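Local coordinates for protein adenosylmethionine-8-amino-7-oxononanoate aminotransferase (Methanocaldococcus jannaschii, PDB 6ZHK) that probably catalyses transfer of an amino group from S-adenosylmethionine to 8-amino-7-oxononanoate, using pyridoxal 5'-phosphate, in biotin biosynthesis, at residues G42-L47 against F67-R71; F148-K152 against M217-I221; S98-A102 against K115-S119. All coordinates share one frame; numbering follows the deposited sequence. Where two conformers were deposited one is given.

In the fold
Along the chain contact 1 comes first, then 3, then 2. Contacts 2 and 3 lie on the same seven-stranded sheet, the core of the fold type I aminotransferase large domain: contact 3 packs helix 96-108 on strand 115-119, outermost within this chain, and contact 2 packs helix 211-224 on strand 147-151, next to the other edge. Their centres are about 30 Å apart. Contact 1 belongs to a different, four-stranded sheet, at the hairpin joining strands 38-43 and 46-49; its centre lies about 27 Å from contact 3's and about 40 Å from contact 2's. Contacts 1 and 3 touch the second subunit and so belong to the homodimer interface; contact 2 packs a helix within its own chain.

Contact 1: G42-L47 against F67-R71; sequences GEGNYL and FGHSR
G44, at the tip of a hairpin, uses both of its backbone polar groups to hold the loop 67-71. Its N-H points almost straight at S70 OG (3.0 Å from G44 N, angle 176°), and its carbonyl O takes the N-H of H69 at 2.7 Å from H69 N, the donor tilted 27° from the carbonyl plane. The type II' turn from E43 to Y46 makes this possible. The backbone of E43 and Y46 pairs in both directions, while G44, with the positive phi that this turn needs at its second residue and that glycine adopts easily, directs its N-H and carbonyl at the loop. A chi1 of 59° sets S70 OG between its own backbone N and carbonyl carbon, aimed at the turn. One water, donating to E43 OE2 at 2.6 Å, lies very close to S70 OG and may bridge it to the carboxylate. Glycine, with no side chain, permits close approach: G42 CA lies 3.7 Å from H69 CB, and G44 O is only 3.2 Å from G68 CA. The imidazole of H69 has G44 O at its edge and L47 CD2 over one face, a CH-pi contact 3.8 Å from the centroid; its NE2 is hydrogen-bonded to the D57 carboxylate. N45 OD1 lies near G68 CA, while its amide bonds to S444 (OD1) and E449 (ND2). Two direct hydrogen bonds, acting together with the packing of H69, thus fix the hairpin tip against the loop leading into helix 72-82, and the other polar groups find partners outside.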
ATOM      1  N   GLY A  42     -13.108  20.816   0.226  1.00 15.10           N
ATOM      2  CA  GLY A  42     -13.502  20.643   1.604  1.00 18.80           C
ATOM      3  C   GLY A  42     -13.236  21.919   2.419  1.00 20.18           C
ATOM      4  O   GLY A  42     -12.315  22.705   2.119  1.00 20.22           O
ATOM      5  N   GLU A  43     -14.051  22.122   3.459  1.00 22.07           N
ATOM      6  CA  GLU A  43     -13.783  23.204   4.372  1.00 21.16           C
ATOM      7  C   GLU A  43     -14.212  22.801   5.777  1.00 20.93           C
ATOM      8  O   GLU A  43     -15.342  22.395   5.992  1.00 18.32           O
ATOM      9  CB  GLU A  43     -14.614  24.433   3.976  1.00 28.86           C
ATOM     10  CG  GLU A  43     -14.199  25.677   4.767  1.00 40.79           C
ATOM     11  CD  GLU A  43     -12.781  26.212   4.552  1.00 52.68           C
ATOM     12  OE1 GLU A  43     -12.257  26.117   3.393  1.00 59.92           O
ATOM     13  OE2 GLU A  43     -12.187  26.738   5.548  1.00 59.18           O
ATOM     14  N   GLY A  44     -13.278  22.876   6.731  1.00 18.51           N
ATOM     15  CA  GLY A  44     -13.548  22.431   8.097  1.00 17.51           C
ATOM     16  C   GLY A  44     -14.045  20.988   8.067  1.00 16.86           C
ATOM     17  O   GLY A  44     -13.486  20.160   7.341  1.00 15.75           O
ATOM     18  N   ASN A  45     -15.160  20.716   8.757  1.00 17.38           N
ATOM     19  CA  ASN A  45     -15.650  19.360   8.863  1.00 15.53           C
ATOM     20  C   ASN A  45     -16.560  18.952   7.704  1.00 15.68           C
ATOM     21  O   ASN A  45     -17.279  17.959   7.835  1.00 16.46           O
ATOM     22  CB  ASN A  45     -16.289  19.126  10.229  1.00 17.56           C
ATOM     23  CG  ASN A  45     -15.299  19.369  11.346  1.00 20.07           C
ATOM     24  OD1 ASN A  45     -14.119  18.962  11.237  1.00 18.23           O
ATOM     25  ND2 ASN A  45     -15.751  20.027  12.423  1.00 20.14           N
ATOM     26  N   TYR A  46     -16.492  19.664   6.566  1.00 16.16           N
ATOM     27  CA  TYR A  46     -17.482  19.509   5.515  1.00 14.92           C
ATOM     28  C   TYR A  46     -16.852  19.211   4.153  1.00 13.78           C
ATOM     29  O   TYR A  46     -15.853  19.807   3.786  1.00 16.39           O
ATOM     30  CB  TYR A  46     -18.277  20.819   5.338  1.00 17.21           C
ATOM     31  CG  TYR A  46     -19.210  21.002   6.497  1.00 18.95           C
ATOM     32  CD1 TYR A  46     -18.751  21.516   7.710  1.00 18.61           C
ATOM     33  CD2 TYR A  46     -20.514  20.551   6.395  1.00 18.01           C
ATOM     34  CE1 TYR A  46     -19.611  21.565   8.803  1.00 22.31           C
ATOM     35  CE2 TYR A  46     -21.393  20.640   7.469  1.00 20.53           C
ATOM     36  CZ  TYR A  46     -20.938  21.157   8.668  1.00 20.80           C
ATOM     37  OH  TYR A  46     -21.860  21.143   9.679  1.00 23.41           O
ATOM     38  N   LEU A  47     -17.411  18.209   3.473  1.00 13.31           N
ATOM     39  CA  LEU A  47     -17.085  17.857   2.098  1.00 15.03           C
ATOM     40  C   LEU A  47     -17.987  18.730   1.209  1.00 17.20           C
ATOM     41  O   LEU A  47     -19.194  18.825   1.453  1.00 17.34           O
ATOM     42  CB  LEU A  47     -17.497  16.390   1.916  1.00 13.80           C
ATOM     43  CG  LEU A  47     -16.643  15.426   2.757  1.00 14.29           C
ATOM     44  CD1 LEU A  47     -17.322  14.052   2.909  1.00 12.52           C
ATOM     45  CD2 LEU A  47     -15.215  15.297   2.155  1.00 14.33           C
ATOM     46  N   PHE A  67      -8.943  16.385  11.617  1.00 16.34           N
ATOM     47  CA  PHE A  67      -9.045  17.797  11.973  1.00 14.92           C
ATOM     48  C   PHE A  67      -9.772  18.627  10.914  1.00 17.76           C
ATOM     49  O   PHE A  67      -9.660  19.866  10.933  1.00 17.84           O
ATOM     50  CB  PHE A  67      -7.642  18.366  12.193  1.00 17.06           C
ATOM     51  CG  PHE A  67      -6.950  17.715  13.352  1.00 17.70           C
ATOM     52  CD1 PHE A  67      -7.566  17.648  14.605  1.00 18.75           C
ATOM     53  CD2 PHE A  67      -5.670  17.182  13.179  1.00 17.85           C
ATOM     54  CE1 PHE A  67      -6.933  17.025  15.669  1.00 17.76           C
ATOM     55  CE2 PHE A  67      -5.030  16.573  14.247  1.00 16.89           C
ATOM     56  CZ  PHE A  67      -5.648  16.519  15.490  1.00 16.77           C
ATOM     57  N   GLY A  68     -10.495  17.966  10.030  1.00 15.79           N
ATOM     58  CA  GLY A  68     -11.217  18.705   8.995  1.00 17.12           C
ATOM     59  C   GLY A  68     -10.428  18.685   7.690  1.00 15.96           C
ATOM     60  O   GLY A  68      -9.317  18.134   7.664  1.00 17.39           O
ATOM     61  N   HIS A  69     -10.985  19.300   6.649  1.00 16.04           N
ATOM     62  CA  HIS A  69     -10.456  19.250   5.304  1.00 16.80           C
ATOM     63  C   HIS A  69      -9.701  20.513   4.905  1.00 18.88           C
ATOM     64  O   HIS A  69      -9.282  20.616   3.735  1.00 20.52           O
ATOM     65  CB  HIS A  69     -11.585  18.955   4.302  1.00 17.11           C
ATOM     66  CG  HIS A  69     -12.157  17.598   4.485  1.00 20.57           C
ATOM     67  ND1 HIS A  69     -11.513  16.445   3.979  1.00 18.21           N
ATOM     68  CD2 HIS A  69     -13.255  17.178   5.157  1.00 17.94           C
ATOM     69  CE1 HIS A  69     -12.274  15.409   4.248  1.00 17.57           C
ATOM     70  NE2 HIS A  69     -13.321  15.817   5.007  1.00 16.46           N
ATOM     71  N   SER A  70      -9.483  21.437   5.853  1.00 17.13           N
ATOM     72  CA  SER A  70      -8.749  22.653   5.487  1.00 18.77           C
ATOM     73  C   SER A  70      -7.835  23.068   6.645  1.00 19.60           C
ATOM     74  O   SER A  70      -7.735  24.231   7.034  1.00 18.65           O
ATOM     75  CB  SER A  70      -9.728  23.756   5.085  1.00 19.30           C
ATOM     76  OG  SER A  70     -10.593  24.008   6.195  1.00 19.74           O
ATOM     77  N   ARG A  71      -7.129  22.090   7.193  1.00 17.40           N
ATOM     78  CA  ARG A  71      -6.311  22.355   8.360  1.00 19.57           C
ATOM     79  C   ARG A  71      -4.969  22.898   7.890  1.00 18.98           C
ATOM     80  O   ARG A  71      -4.210  22.176   7.266  1.00 19.41           O
ATOM     81  CB  ARG A  71      -6.142  21.096   9.212  1.00 19.51           C
ATOM     82  CG  ARG A  71      -5.405  21.382  10.508  1.00 21.94           C
ATOM     83  CD  ARG A  71      -6.379  22.009  11.482  1.00 21.51           C
ATOM     84  NE  ARG A  71      -5.547  22.578  12.533  1.00 22.36           N
ATOM     85  CZ  ARG A  71      -5.904  22.649  13.811  1.00 25.79           C
ATOM     86  NH1 ARG A  71      -7.081  22.183  14.192  1.00 26.86           N
ATOM     87  NH2 ARG A  71      -5.081  23.199  14.703  1.00 25.38           N
TER
HETATM   88  O   HOH W   1     -10.418  26.213   7.434  1.00 34.89           O

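Contact 2: F148-K152 against M217-I221; sequences FISVK and MISLI
The flat groups touched across this contact are two backbone carbonyls: S150 O lies 3.7 Å from the methyl CE of M217, and L220 O lies 3.7 Å from I149 CD1. The rest is apolar side chain, with one sulfur. M217 starts with CG anti to its backbone N (chi1 169°) and then bends at chi2 and chi3, which sends its end out to the strand, antiparallel to the I149 side chain: SD slides past I149 CG2 at 3.5 Å, and CE meets V151 CG1 at 3.6 Å, M217 and V151 crossing at about a right angle. A flexible, unbranched methionine can follow such a path. I149 fits between the helix residues with both branches in use, CD1 lying across I221 CG1 at 3.7 Å and CG2 reaching L220 CD2 at 4.1 Å. Beta-branched I149 and V151 suit the strand, whereas S150 points away, its OG hydrogen-bonded to V165 O, with I232 O a second partner. Y250 and V254 of helix 250-261 also pack on M217. The helix axis runs 9.8 Å from the strand and nearly antiparallel to it, at 169°. Helix 211-224 connects strand 183-185 to strand 228-234, passing over strand 147-151 between them: a beta-alpha-beta crossover on the parallel part of the fold type I sheet.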
ATOM      1  N   PHE A 148      -1.628 -18.696  13.151  1.00 15.38           N
ATOM      2  CA  PHE A 148      -1.884 -17.500  13.925  1.00 15.67           C
ATOM      3  C   PHE A 148      -3.202 -17.694  14.664  1.00 15.98           C
ATOM      4  O   PHE A 148      -3.954 -18.607  14.351  1.00 15.53           O
ATOM      5  CB  PHE A 148      -1.992 -16.293  13.006  1.00 17.01           C
ATOM      6  CG  PHE A 148      -3.160 -16.431  12.096  1.00 16.32           C
ATOM      7  CD1 PHE A 148      -3.026 -17.061  10.869  1.00 16.83           C
ATOM      8  CD2 PHE A 148      -4.424 -16.001  12.510  1.00 16.80           C
ATOM      9  CE1 PHE A 148      -4.134 -17.255  10.077  1.00 16.32           C
ATOM     10  CE2 PHE A 148      -5.532 -16.177  11.709  1.00 16.82           C
ATOM     11  CZ  PHE A 148      -5.371 -16.807  10.473  1.00 17.92           C
ATOM     12  N   ILE A 149      -3.445 -16.820  15.622  1.00 13.25           N
ATOM     13  CA  ILE A 149      -4.734 -16.761  16.273  1.00 12.70           C
ATOM     14  C   ILE A 149      -5.294 -15.356  16.092  1.00 12.60           C
ATOM     15  O   ILE A 149      -4.608 -14.338  16.314  1.00 12.50           O
ATOM     16  CB  ILE A 149      -4.553 -17.025  17.793  1.00 13.97           C
ATOM     17  CG1 ILE A 149      -4.225 -18.497  18.054  1.00 13.52           C
ATOM     18  CG2 ILE A 149      -5.871 -16.655  18.464  1.00 14.66           C
ATOM     19  CD1 ILE A 149      -3.794 -18.802  19.497  1.00 14.74           C
ATOM     20  N   SER A 150      -6.570 -15.296  15.745  1.00 12.89           N
ATOM     21  CA  SER A 150      -7.252 -14.020  15.675  1.00 14.80           C
ATOM     22  C   SER A 150      -8.715 -14.259  16.097  1.00 15.33           C
ATOM     23  O   SER A 150      -8.988 -15.223  16.828  1.00 15.51           O
ATOM     24  CB  SER A 150      -7.101 -13.522  14.272  1.00 16.37           C
ATOM     25  OG  SER A 150      -7.660 -12.226  14.165  1.00 19.09           O
ATOM     26  N   VAL A 151      -9.628 -13.371  15.668  1.00 15.20           N
ATOM     27  CA  VAL A 151     -11.050 -13.492  16.002  1.00 16.52           C
ATOM     28  C   VAL A 151     -11.914 -13.456  14.767  1.00 19.15           C
ATOM     29  O   VAL A 151     -11.588 -12.821  13.772  1.00 20.70           O
ATOM     30  CB  VAL A 151     -11.523 -12.437  17.025  1.00 17.44           C
ATOM     31  CG1 VAL A 151     -10.913 -12.708  18.390  1.00 18.57           C
ATOM     32  CG2 VAL A 151     -11.287 -10.996  16.573  1.00 19.59           C
ATOM     33  N   LYS A 152     -13.037 -14.184  14.848  1.00 19.43           N
ATOM     34  CA  LYS A 152     -14.046 -14.100  13.805  1.00 19.86           C
ATOM     35  C   LYS A 152     -14.564 -12.657  13.738  1.00 17.22           C
ATOM     36  O   LYS A 152     -14.707 -11.996  14.784  1.00 17.73           O
ATOM     37  CB  LYS A 152     -15.183 -15.056  14.134  1.00 20.43           C
ATOM     38  CG  LYS A 152     -14.851 -16.547  13.975  1.00 23.32           C
ATOM     39  CD  LYS A 152     -15.929 -17.419  14.623  1.00 27.65           C
ATOM     40  CE  LYS A 152     -15.382 -18.757  15.082  1.00 33.70           C
ATOM     41  NZ  LYS A 152     -16.435 -19.800  15.161  1.00 45.45           N
ATOM     42  N   MET A 217     -10.410 -17.626  24.408  1.00 22.91           N
ATOM     43  CA  MET A 217      -9.244 -17.124  23.685  1.00 21.73           C
ATOM     44  C   MET A 217      -7.952 -17.537  24.393  1.00 20.71           C
ATOM     45  O   MET A 217      -6.946 -17.911  23.779  1.00 18.69           O
ATOM     46  CB  MET A 217      -9.313 -15.597  23.536  1.00 20.15           C
ATOM     47  CG  MET A 217      -8.011 -15.009  23.029  1.00 18.92           C
ATOM     48  SD  MET A 217      -7.624 -15.594  21.341  1.00 19.88           S
ATOM     49  CE  MET A 217      -8.379 -14.305  20.341  1.00 20.70           C
ATOM     50  N   ILE A 218      -7.939 -17.420  25.725  1.00 20.22           N
ATOM     51  CA  ILE A 218      -6.738 -17.768  26.463  1.00 18.70           C
ATOM     52  C   ILE A 218      -6.455 -19.252  26.257  1.00 17.50           C
ATOM     53  O   ILE A 218      -5.300 -19.635  26.041  1.00 18.48           O
ATOM     54  CB  ILE A 218      -6.920 -17.437  27.960  1.00 18.30           C
ATOM     55  CG1 ILE A 218      -6.994 -15.913  28.134  1.00 21.72           C
ATOM     56  CG2 ILE A 218      -5.752 -18.057  28.707  1.00 19.54           C
ATOM     57  CD1 ILE A 218      -7.322 -15.421  29.591  1.00 21.92           C
ATOM     58  N   SER A 219      -7.511 -20.072  26.315  1.00 18.31           N
ATOM     59  CA  SER A 219      -7.408 -21.513  26.123  1.00 18.74           C
ATOM     60  C   SER A 219      -6.828 -21.812  24.741  1.00 17.89           C
ATOM     61  O   SER A 219      -6.040 -22.746  24.616  1.00 18.94           O
ATOM     62  CB  SER A 219      -8.776 -22.200  26.279  1.00 20.70           C
ATOM     63  OG  SER A 219      -9.179 -22.069  27.644  1.00 26.47           O
ATOM     64  N   LEU A 220      -7.276 -21.100  23.719  1.00 20.10           N
ATOM     65  CA  LEU A 220      -6.730 -21.336  22.382  1.00 20.43           C
ATOM     66  C   LEU A 220      -5.243 -20.960  22.335  1.00 18.25           C
ATOM     67  O   LEU A 220      -4.463 -21.692  21.751  1.00 23.03           O
ATOM     68  CB  LEU A 220      -7.544 -20.483  21.434  1.00 23.34           C
ATOM     69  CG  LEU A 220      -7.714 -20.919  19.992  1.00 28.79           C
ATOM     70  CD1 LEU A 220      -8.605 -22.155  19.904  1.00 28.00           C
ATOM     71  CD2 LEU A 220      -8.376 -19.773  19.255  1.00 26.67           C
ATOM     72  N   ILE A 221      -4.837 -19.824  22.953  1.00 16.60           N
ATOM     73  CA  ILE A 221      -3.433 -19.450  23.032  1.00 18.83           C
ATOM     74  C   ILE A 221      -2.622 -20.538  23.739  1.00 25.04           C
ATOM     75  O   ILE A 221      -1.556 -20.951  23.269  1.00 24.30           O
ATOM     76  CB  ILE A 221      -3.255 -18.037  23.659  1.00 17.37           C
ATOM     77  CG1 ILE A 221      -3.902 -16.997  22.741  1.00 19.22           C
ATOM     78  CG2 ILE A 221      -1.764 -17.754  23.939  1.00 19.12           C
ATOM     79  CD1 ILE A 221      -4.097 -15.608  23.386  1.00 19.67           C
TER

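Contact 3: S98-A102 against K115-S119; sequences SILLA and KVFYS
S98 gives its backbone carbonyl, not its hydroxyl, to the strand: Y118 OH donates to S98 O at 2.8 Å, in the carbonyl plane and on a lone pair, with a C=O...donor angle of 134°. The same oxygen accepts the helical N-H of A102, at 2.9 Å from A102 N, and is therefore gripped by two donors. S98 CB lies 3.9 Å from Y118 CE2, while S98 OG turns to N95. One helical turn along, L101 extends with CG anti to its backbone N (chi1 177°), bringing that branch point 3.4 Å from Y118 OH and CD2 to 3.9 Å from Y118 CE1; leucine is long enough to meet the tyrosine and also to touch helix 343-358. The strand it faces is, within this chain, outermost in the seven-stranded sheet of the fold type I aminotransferases, pairing with strand 311-315, which runs antiparallel to both its neighbours. Helix 96-108 crosses it at 132°, its axis 9.8 Å away. A102 sits where the two backbones come nearest, and its small methyl suits the narrow gap, 4.1 Å from V116 CB and also against the phenol oxygen of Y118. V116 in turn lays CG1 over one face of the Y118 ring, 3.6 Å above its plane and offset toward the rim. I21 of the second subunit packs on S98 and A102, and that subunit also forms backbone hydrogen bonds with V116.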
ATOM      1  N   SER A  98      11.410  11.656   7.591  1.00 14.68           N
ATOM      2  CA  SER A  98      11.140  10.326   8.127  1.00 15.08           C
ATOM      3  C   SER A  98      11.880  10.143   9.459  1.00 17.03           C
ATOM      4  O   SER A  98      11.381   9.454  10.345  1.00 16.31           O
ATOM      5  CB  SER A  98      11.536   9.239   7.113  1.00 13.38           C
ATOM      6  OG  SER A  98      12.932   9.124   7.068  1.00 12.54           O
ATOM      7  N   ILE A  99      13.073  10.776   9.602  1.00 15.19           N
ATOM      8  CA  ILE A  99      13.862  10.611  10.817  1.00 15.33           C
ATOM      9  C   ILE A  99      13.155  11.342  11.944  1.00 14.21           C
ATOM     10  O   ILE A  99      13.080  10.823  13.075  1.00 13.12           O
ATOM     11  CB  ILE A  99      15.323  11.099  10.628  1.00 16.07           C
ATOM     12  CG1 ILE A  99      16.066  10.199   9.629  1.00 16.94           C
ATOM     13  CG2 ILE A  99      16.058  11.101  11.967  1.00 15.32           C
ATOM     14  CD1 ILE A  99      17.302  10.822   8.986  1.00 15.69           C
ATOM     15  N   LEU A 100      12.768  12.608  11.694  1.00 15.70           N
ATOM     16  CA  LEU A 100      12.109  13.376  12.753  1.00 16.20           C
ATOM     17  C   LEU A 100      10.800  12.699  13.177  1.00 16.34           C
ATOM     18  O   LEU A 100      10.448  12.605  14.348  1.00 14.85           O
ATOM     19  CB  LEU A 100      11.823  14.790  12.237  1.00 15.01           C
ATOM     20  CG  LEU A 100      13.034  15.603  11.771  1.00 18.61           C
ATOM     21  CD1 LEU A 100      12.596  16.961  11.235  1.00 19.83           C
ATOM     22  CD2 LEU A 100      13.980  15.817  12.950  1.00 22.76           C
ATOM     23  N   LEU A 101      10.045  12.219  12.187  1.00 13.85           N
ATOM     24  CA  LEU A 101       8.800  11.550  12.495  1.00 13.50           C
ATOM     25  C   LEU A 101       9.031  10.232  13.251  1.00 13.96           C
ATOM     26  O   LEU A 101       8.229   9.902  14.170  1.00 14.16           O
ATOM     27  CB  LEU A 101       8.084  11.260  11.161  1.00 14.24           C
ATOM     28  CG  LEU A 101       6.784  10.479  11.367  1.00 13.18           C
ATOM     29  CD1 LEU A 101       5.813  11.258  12.296  1.00 14.65           C
ATOM     30  CD2 LEU A 101       6.130  10.243  10.001  1.00 13.33           C
ATOM     31  N   ALA A 102      10.117   9.489  12.940  1.00 14.36           N
ATOM     32  CA  ALA A 102      10.271   8.183  13.599  1.00 14.56           C
ATOM     33  C   ALA A 102      10.528   8.449  15.093  1.00 17.20           C
ATOM     34  O   ALA A 102      10.013   7.765  15.950  1.00 15.03           O
ATOM     35  CB  ALA A 102      11.386   7.337  12.989  1.00 16.61           C
ATOM     36  N   LYS A 115      10.975   0.960  17.662  1.00 12.72           N
ATOM     37  CA  LYS A 115      11.482   0.911  16.278  1.00 12.24           C
ATOM     38  C   LYS A 115      10.305   1.133  15.333  1.00 12.50           C
ATOM     39  O   LYS A 115       9.184   0.750  15.679  1.00 14.94           O
ATOM     40  CB  LYS A 115      12.091  -0.455  15.979  1.00 11.79           C
ATOM     41  CG  LYS A 115      13.404  -0.727  16.760  1.00 10.46           C
ATOM     42  CD  LYS A 115      14.512   0.197  16.300  0.50  9.09           C
ATOM     43  CE  LYS A 115      15.855  -0.077  16.961  0.50  8.59           C
ATOM     44  NZ  LYS A 115      15.951   0.632  18.258  0.50  7.40           N
ATOM     45  N   VAL A 116      10.568   1.733  14.166  1.00 13.76           N
ATOM     46  CA  VAL A 116       9.502   2.175  13.265  1.00 14.06           C
ATOM     47  C   VAL A 116       9.839   1.651  11.867  1.00 12.06           C
ATOM     48  O   VAL A 116      10.940   1.929  11.389  1.00 12.77           O
ATOM     49  CB  VAL A 116       9.409   3.736  13.210  1.00 13.25           C
ATOM     50  CG1 VAL A 116       8.505   4.184  12.061  1.00 15.59           C
ATOM     51  CG2 VAL A 116       8.875   4.265  14.519  1.00 15.68           C
ATOM     52  N   PHE A 117       8.917   0.883  11.264  1.00 11.85           N
ATOM     53  CA  PHE A 117       9.068   0.456   9.884  1.00 12.49           C
ATOM     54  C   PHE A 117       7.886   1.066   9.133  1.00 15.43           C
ATOM     55  O   PHE A 117       6.729   0.733   9.419  1.00 14.14           O
ATOM     56  CB  PHE A 117       8.986  -1.088   9.817  1.00 12.31           C
ATOM     57  CG  PHE A 117       9.441  -1.624   8.492  1.00 13.01           C
ATOM     58  CD1 PHE A 117       8.664  -1.467   7.348  1.00 12.00           C
ATOM     59  CD2 PHE A 117      10.678  -2.236   8.400  1.00 12.09           C
ATOM     60  CE1 PHE A 117       9.149  -1.880   6.099  1.00 12.35           C
ATOM     61  CE2 PHE A 117      11.151  -2.687   7.170  1.00 12.47           C
ATOM     62  CZ  PHE A 117      10.411  -2.461   6.027  1.00 12.93           C
ATOM     63  N   TYR A 118       8.155   1.880   8.100  1.00 12.55           N
ATOM     64  CA  TYR A 118       7.093   2.624   7.444  1.00 13.52           C
ATOM     65  C   TYR A 118       6.525   1.866   6.250  1.00 14.27           C
ATOM     66  O   TYR A 118       7.211   1.080   5.626  1.00 13.83           O
ATOM     67  CB  TYR A 118       7.661   3.903   6.821  1.00 13.29           C
ATOM     68  CG  TYR A 118       8.040   4.971   7.854  1.00 14.01           C
ATOM     69  CD1 TYR A 118       7.049   5.621   8.582  1.00 14.85           C
ATOM     70  CD2 TYR A 118       9.374   5.354   8.050  1.00 13.28           C
ATOM     71  CE1 TYR A 118       7.387   6.633   9.488  1.00 14.93           C
ATOM     72  CE2 TYR A 118       9.720   6.367   8.929  1.00 13.74           C
ATOM     73  CZ  TYR A 118       8.724   6.977   9.672  1.00 15.09           C
ATOM     74  OH  TYR A 118       9.001   7.990  10.547  1.00 14.01           O
ATOM     75  N   SER A 119       5.263   2.168   5.919  1.00 14.79           N
ATOM     76  CA  SER A 119       4.604   1.687   4.716  1.00 13.24           C
ATOM     77  C   SER A 119       3.518   2.709   4.368  1.00 16.39           C
ATOM     78  O   SER A 119       3.473   3.789   4.976  1.00 14.00           O
ATOM     79  CB  SER A 119       4.027   0.287   4.898  1.00 16.83           C
ATOM     80  OG  SER A 119       3.073   0.230   5.942  1.00 15.42           O
TER